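Long-range contacts in arabinan-endo 1,5-alpha-l-arabinase (Bacillus subtilis, PDB 1UV4), which cleaves internal alpha-1,5-L-arabinofuranosyl linkages of linear and sugar-beet arabinan as a secreted, calcium-binding hydrolase of plant cell-wall breakdown: residues G154-K159 with L171-A176; V200-C205 with K214-R219. All coordinates share one frame; numbering follows the deposited sequence.

Interaction 1 of 2, residues G154-K159 with L171-A176. With EDO (1,2-ethanediol), chain F.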
loop_
_atom_site.group_PDB
_atom_site.type_symbol
_atom_site.label_atom_id
_atom_site.label_comp_id
_atom_site.label_asym_id
_atom_site.label_seq_id
_atom_site.Cartn_x
_atom_site.Cartn_y
_atom_site.Cartn_z
ATOM N N GLY A 154 -7.116 12.782 -1.442
ATOM C CA GLY A 154 -6.264 11.975 -0.576
ATOM C C GLY A 154 -6.753 10.601 -0.177
ATOM O O GLY A 154 -7.362 9.878 -0.924
ATOM N N ILE A 155 -6.495 10.274 1.085
ATOM C CA ILE A 155 -6.711 8.951 1.650
ATOM C C ILE A 155 -8.083 8.785 2.266
ATOM O O ILE A 155 -8.553 9.618 3.041
ATOM C CB ILE A 155 -5.642 8.677 2.698
ATOM C CG1 ILE A 155 -4.251 8.981 2.096
ATOM C CG2 ILE A 155 -5.707 7.227 3.209
ATOM C CD1 ILE A 155 -3.862 8.258 0.890
ATOM N N LYS A 156 -8.725 7.689 1.818
ATOM C CA LYS A 156 -10.079 7.335 2.221
ATOM C C LYS A 156 -10.057 6.027 3.002
ATOM O O LYS A 156 -9.115 5.264 2.910
ATOM C CB LYS A 156 -10.962 7.188 1.011
ATOM C CG LYS A 156 -10.975 8.395 0.046
ATOM C CD LYS A 156 -11.353 9.701 0.712
ATOM C CE LYS A 156 -11.204 10.866 -0.204
ATOM N NZ LYS A 156 -11.641 12.123 0.468
ATOM N N LEU A 157 -11.155 5.791 3.704
ATOM C CA LEU A 157 -11.326 4.647 4.598
ATOM C C LEU A 157 -12.784 4.170 4.598
ATOM O O LEU A 157 -13.677 4.967 4.695
ATOM C CB LEU A 157 -10.903 5.027 6.002
ATOM C CG LEU A 157 -11.064 3.992 7.098
ATOM C CD1 LEU A 157 -10.039 2.910 6.963
ATOM C CD2 LEU A 157 -11.015 4.666 8.487
ATOM N N THR A 158 -12.975 2.856 4.448
ATOM C CA THR A 158 -14.283 2.264 4.592
ATOM C C THR A 158 -14.170 0.995 5.447
ATOM O O THR A 158 -13.199 0.246 5.366
ATOM C CB THR A 158 -14.910 1.932 3.212
ATOM O OG1 THR A 158 -16.187 1.310 3.375
ATOM C CG2 THR A 158 -14.035 0.958 2.440
ATOM N N LYS A 159 -15.230 0.734 6.175
ATOM C CA LYS A 159 -15.397 -0.551 6.853
ATOM C C LYS A 159 -15.651 -1.584 5.766
ATOM O O LYS A 159 -16.154 -1.278 4.649
ATOM C CB LYS A 159 -16.549 -0.516 7.863
ATOM C CG LYS A 159 -16.642 -1.721 8.804
ATOM C CD LYS A 159 -17.619 -1.432 9.962
ATOM C CE LYS A 159 -17.956 -2.699 10.722
ATOM N NZ LYS A 159 -16.840 -3.232 11.462
ATOM N N LEU A 171 -17.901 6.261 3.422
ATOM C CA LEU A 171 -16.529 6.495 3.046
ATOM C C LEU A 171 -15.976 7.677 3.822
ATOM O O LEU A 171 -16.496 8.791 3.698
ATOM C CB LEU A 171 -16.454 6.752 1.527
ATOM C CG LEU A 171 -15.055 6.699 0.924
ATOM C CD1 LEU A 171 -14.366 5.327 1.065
ATOM C CD2 LEU A 171 -15.077 7.093 -0.558
ATOM N N TYR A 172 -14.914 7.456 4.594
ATOM C CA TYR A 172 -14.315 8.451 5.480
ATOM C C TYR A 172 -13.025 8.976 4.843
ATOM O O TYR A 172 -12.380 8.294 4.042
ATOM C CB TYR A 172 -13.973 7.830 6.840
ATOM C CG TYR A 172 -15.164 7.307 7.614
ATOM C CD1 TYR A 172 -15.851 8.111 8.492
ATOM C CD2 TYR A 172 -15.601 6.002 7.468
ATOM C CE1 TYR A 172 -16.954 7.622 9.217
ATOM C CE2 TYR A 172 -16.689 5.521 8.188
ATOM C CZ TYR A 172 -17.351 6.334 9.057
ATOM O OH TYR A 172 -18.447 5.870 9.787
ATOM N N SER A 173 -12.726 10.219 5.173
ATOM C CA SER A 173 -11.481 10.886 4.782
ATOM C C SER A 173 -10.526 10.925 5.950
ATOM O O SER A 173 -10.879 11.368 7.019
ATOM C CB SER A 173 -11.773 12.305 4.319
ATOM O OG SER A 173 -12.627 12.274 3.201
ATOM N N ILE A 174 -9.296 10.437 5.742
ATOM C CA ILE A 174 -8.334 10.350 6.857
ATOM C C ILE A 174 -6.975 11.018 6.654
ATOM O O ILE A 174 -6.267 11.260 7.638
ATOM C CB ILE A 174 -8.145 8.882 7.341
ATOM C CG1 ILE A 174 -7.630 7.970 6.252
ATOM C CG2 ILE A 174 -9.440 8.358 7.971
ATOM C CD1 ILE A 174 -7.257 6.571 6.761
ATOM N N ALA A 175 -6.610 11.372 5.410
ATOM C CA ALA A 175 -5.408 12.185 5.188
ATOM C C ALA A 175 -5.519 12.899 3.876
ATOM O O ALA A 175 -6.083 12.377 2.928
ATOM C CB ALA A 175 -4.074 11.362 5.243
ATOM N N ALA A 176 -5.023 14.133 3.854
ATOM C CA ALA A 176 -5.068 14.961 2.634
ATOM C C ALA A 176 -3.900 15.941 2.655
ATOM O O ALA A 176 -3.362 16.273 3.706
ATOM C CB ALA A 176 -6.390 15.716 2.605
HETATM C C1 EDO F . -15.933 11.238 2.370
HETATM O O1 EDO F . -15.303 11.721 3.541
HETATM C C2 EDO F . -14.893 10.650 1.451
HETATM O O2 EDO F . -14.651 11.548 0.396
#

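Interaction 2 of 2, residues V200-C205 with K214-R219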
loop_
_atom_site.group_PDB
_atom_site.type_symbol
_atom_site.label_atom_id
_atom_site.label_comp_id
_atom_site.label_asym_id
_atom_site.label_seq_id
_atom_site.Cartn_x
_atom_site.Cartn_y
_atom_site.Cartn_z
ATOM N N VAL A 200 1.560 7.368 5.469
ATOM C CA VAL A 200 1.324 7.626 4.062
ATOM C C VAL A 200 2.667 7.965 3.406
ATOM O O VAL A 200 3.642 8.288 4.075
ATOM C CB VAL A 200 0.317 8.776 3.830
ATOM C CG1 VAL A 200 -0.975 8.476 4.485
ATOM C CG2 VAL A 200 0.864 10.096 4.338
ATOM N N SER A 201 2.743 7.786 2.093
ATOM C CA SER A 201 3.830 8.344 1.307
ATOM C C SER A 201 3.457 9.759 0.862
ATOM O O SER A 201 2.397 9.946 0.286
ATOM C CB SER A 201 4.080 7.451 0.096
ATOM O OG SER A 201 4.493 6.165 0.505
ATOM N N PHE A 202 4.285 10.746 1.174
ATOM C CA PHE A 202 4.192 12.070 0.573
ATOM C C PHE A 202 4.964 11.962 -0.742
ATOM O O PHE A 202 6.070 11.418 -0.758
ATOM C CB PHE A 202 4.858 13.142 1.462
ATOM C CG PHE A 202 4.021 13.647 2.610
ATOM C CD1 PHE A 202 2.750 13.159 2.876
ATOM C CD2 PHE A 202 4.555 14.609 3.445
ATOM C CE1 PHE A 202 2.013 13.605 3.969
ATOM C CE2 PHE A 202 3.813 15.107 4.506
ATOM C CZ PHE A 202 2.530 14.610 4.759
ATOM N N ASP A 203 4.408 12.478 -1.818
ATOM C CA ASP A 203 5.007 12.393 -3.151
ATOM C C ASP A 203 5.455 13.779 -3.557
ATOM O O ASP A 203 5.076 14.761 -2.962
ATOM C CB ASP A 203 3.957 11.954 -4.191
ATOM C CG ASP A 203 3.523 10.497 -4.058
ATOM O OD1 ASP A 203 4.134 9.724 -3.291
ATOM O OD2 ASP A 203 2.529 10.056 -4.702
ATOM N N LYS A 204 6.269 13.843 -4.591
ATOM C CA LYS A 204 6.558 15.115 -5.228
ATOM C C LYS A 204 5.333 15.570 -5.998
ATOM O O LYS A 204 4.778 14.822 -6.804
ATOM C CB LYS A 204 7.779 14.983 -6.123
ATOM C CG LYS A 204 9.079 14.977 -5.305
ATOM C CD LYS A 204 9.876 13.672 -5.474
ATOM C CE LYS A 204 11.378 13.959 -5.728
ATOM N NZ LYS A 204 12.129 12.740 -6.200
ATOM N N CYS A 205 4.909 16.806 -5.752
ATOM C CA CYS A 205 3.658 17.315 -6.325
ATOM C C CYS A 205 3.855 17.927 -7.691
ATOM O O CYS A 205 2.919 18.026 -8.493
ATOM C CB CYS A 205 3.100 18.416 -5.423
ATOM S SG CYS A 205 4.185 19.849 -5.299
ATOM N N LYS A 214 8.775 11.018 0.795
ATOM C CA LYS A 214 8.966 10.804 2.224
ATOM C C LYS A 214 7.856 9.925 2.779
ATOM O O LYS A 214 6.806 9.803 2.182
ATOM C CB LYS A 214 8.903 12.125 2.984
ATOM C CG LYS A 214 9.810 13.196 2.534
ATOM C CD LYS A 214 9.616 14.425 3.434
ATOM C CE LYS A 214 10.061 15.669 2.703
ATOM N NZ LYS A 214 10.260 16.866 3.575
ATOM N N ILE A 215 8.112 9.270 3.911
ATOM C CA ILE A 215 7.125 8.511 4.667
ATOM C C ILE A 215 6.721 9.342 5.876
ATOM O O ILE A 215 7.587 9.742 6.620
ATOM C CB ILE A 215 7.662 7.161 5.107
ATOM C CG1 ILE A 215 7.987 6.310 3.891
ATOM C CG2 ILE A 215 6.721 6.435 6.004
ATOM C CD1 ILE A 215 8.751 5.086 4.177
ATOM N N ALA A 216 5.421 9.566 6.057
ATOM C CA ALA A 216 4.861 10.447 7.101
ATOM C C ALA A 216 3.826 9.697 7.933
ATOM O O ALA A 216 3.153 8.858 7.394
ATOM C CB ALA A 216 4.245 11.680 6.494
ATOM N N TYR A 217 3.677 10.069 9.217
ATOM C CA TYR A 217 2.748 9.343 10.095
ATOM C C TYR A 217 1.979 10.197 11.080
ATOM O O TYR A 217 2.336 11.335 11.388
ATOM C CB TYR A 217 3.459 8.203 10.809
ATOM C CG TYR A 217 4.545 8.628 11.741
ATOM C CD1 TYR A 217 4.269 9.080 13.032
ATOM C CD2 TYR A 217 5.886 8.592 11.347
ATOM C CE1 TYR A 217 5.276 9.461 13.894
ATOM C CE2 TYR A 217 6.878 8.981 12.173
ATOM C CZ TYR A 217 6.610 9.402 13.460
ATOM O OH TYR A 217 7.638 9.783 14.300
ATOM N N GLY A 218 0.889 9.627 11.568
ATOM C CA GLY A 218 0.084 10.263 12.602
ATOM C C GLY A 218 -0.682 9.187 13.350
ATOM O O GLY A 218 -0.668 8.002 12.967
ATOM N N ARG A 219 -1.370 9.566 14.412
ATOM C CA ARG A 219 -2.109 8.596 15.253
ATOM C C ARG A 219 -3.472 9.148 15.676
ATOM O O ARG A 219 -3.643 10.372 15.827
ATOM C CB ARG A 219 -1.309 8.184 16.489
ATOM C CG ARG A 219 -1.226 9.213 17.615
ATOM C CD ARG A 219 -0.266 8.869 18.724
ATOM N NE ARG A 219 -0.344 9.856 19.813
ATOM C CZ ARG A 219 0.390 9.805 20.923
ATOM N NH1 ARG A 219 1.251 8.817 21.121
ATOM N NH2 ARG A 219 0.249 10.736 21.834
#

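Interaction 1 of 2, residues G154-K159 with L171-A176
The ring of Tyr172 meets the neighbouring strand at its edge, where the carbonyl O of Leu157 lies in the ring plane, 3.5 Å from Tyr172 CD2. That same oxygen accepts the backbone N-H of Tyr172, and Leu157 N donates to Tyr172 O in return, a hydrogen-bonded antiparallel pair. Past the non-hydrogen-bonded pair Lys156-Ser173 the register slips by one residue: both Ile174 and Ala175 face Ile155, whose O takes an almost straight bond from Ile174 N (177° at the hydrogen), while Ile155 N gives its own hydrogen to Ala175 O. This is a classic beta bulge. On the face bearing Leu157, Ile174 holds CG1 between its backbone N and carbonyl carbon (chi1 60°), and CG1 rests 3.7 Å from Ile155 CG2; beyond it CD1 reaches Leu157 CB at 4.0 Å, the two side chains crossing at about a right angle. The opposite face is polar at one end. Lys156, bent at chi2, brings NZ to Ser173 OG at 2.9 Å; Ser153 OG also bonds to NZ, and an ethanediol, probably from the crystallisation liquor, bonds to both NZ and OG. Leu184 and Leu198 of the next sheet pack against Ile155, Ile174 and Ala175, marking this bulged antiparallel pair as the outer part of one blade in the family 43 beta-propeller.

Interaction 2 of 2, residues V200-C205 with K214-R219
Phe202 reaches across to Ala216, two residues beyond its own strand partner, Lys214. Its CB starts beside the backbone of that partner, 3.9 Å from Lys214 O, the oxygen to which Phe202 N donates. A chi1 of -81° sets CG anti to the carbonyl carbon, beside the backbone N; the ring beyond it lies against Ala216, on the same face of the sheet. CD1 comes within 4.2 Å of Ala216 CB, CE1 and CE2 draw slightly nearer, and CZ at the tip stands 3.8 Å from it. The methyl thus sits over the centre of the ring, its direction 12° off the ring normal, a CH-pi contact through the face. Arg177 adds a cation-pi contact to the same ring, and Leu184 of strand 184-192 touches it too. Val200 contributes more loosely on this face, its CG2 lying 4.3 Å from Ala216 CB.

The backbone ladder is regular. Val200 and Ala216 exchange a pair of hydrogen bonds, as do Phe202 and Lys214, while Ser201 and Ile215 form the non-hydrogen-bonded pair between them. The CA atoms of this pair point at oxygens that already accept N-H bonds: Ile215 CA lies 3.5 Å from Val200 O and Ser201 CA 3.4 Å from Lys214 O. Ser201 turns to the other face, where its OG is hydrogen-bonded to Gln256 OE1 and Gly255 N and its side chain touches Glu185, the inferred proton donor. Asp203, following in the same strand, brings OD2 close to Glu185 OE1. The contact joins the two strands of a beta hairpin, the middle strands of a four-stranded antiparallel propeller blade, with the end of strand 195-203 running beside the inferred proton donor Glu185.

How the interactions relate
Followed from the N terminus, the chain first closes interaction 1, whose segments 154-159 and 171-176 are separated by 11 residues that include short strand pieces. It then passes through strand 184-192, the first strand of the next blade, before interaction 2 closes a shorter excursion of eight residues between 200-205 and 214-219. The contacts are therefore in series, neither nesting nor crossing, with centres about 15 Å apart. Each ties neighbouring antiparallel strands within its own blade, and the two contacts touch where Ile155 CG1 packs against Val200 CG1 at 4.1 Å, part of the seam between the blades. The example illustrates how a propeller combines local strand pairing within blades with apolar packing between them.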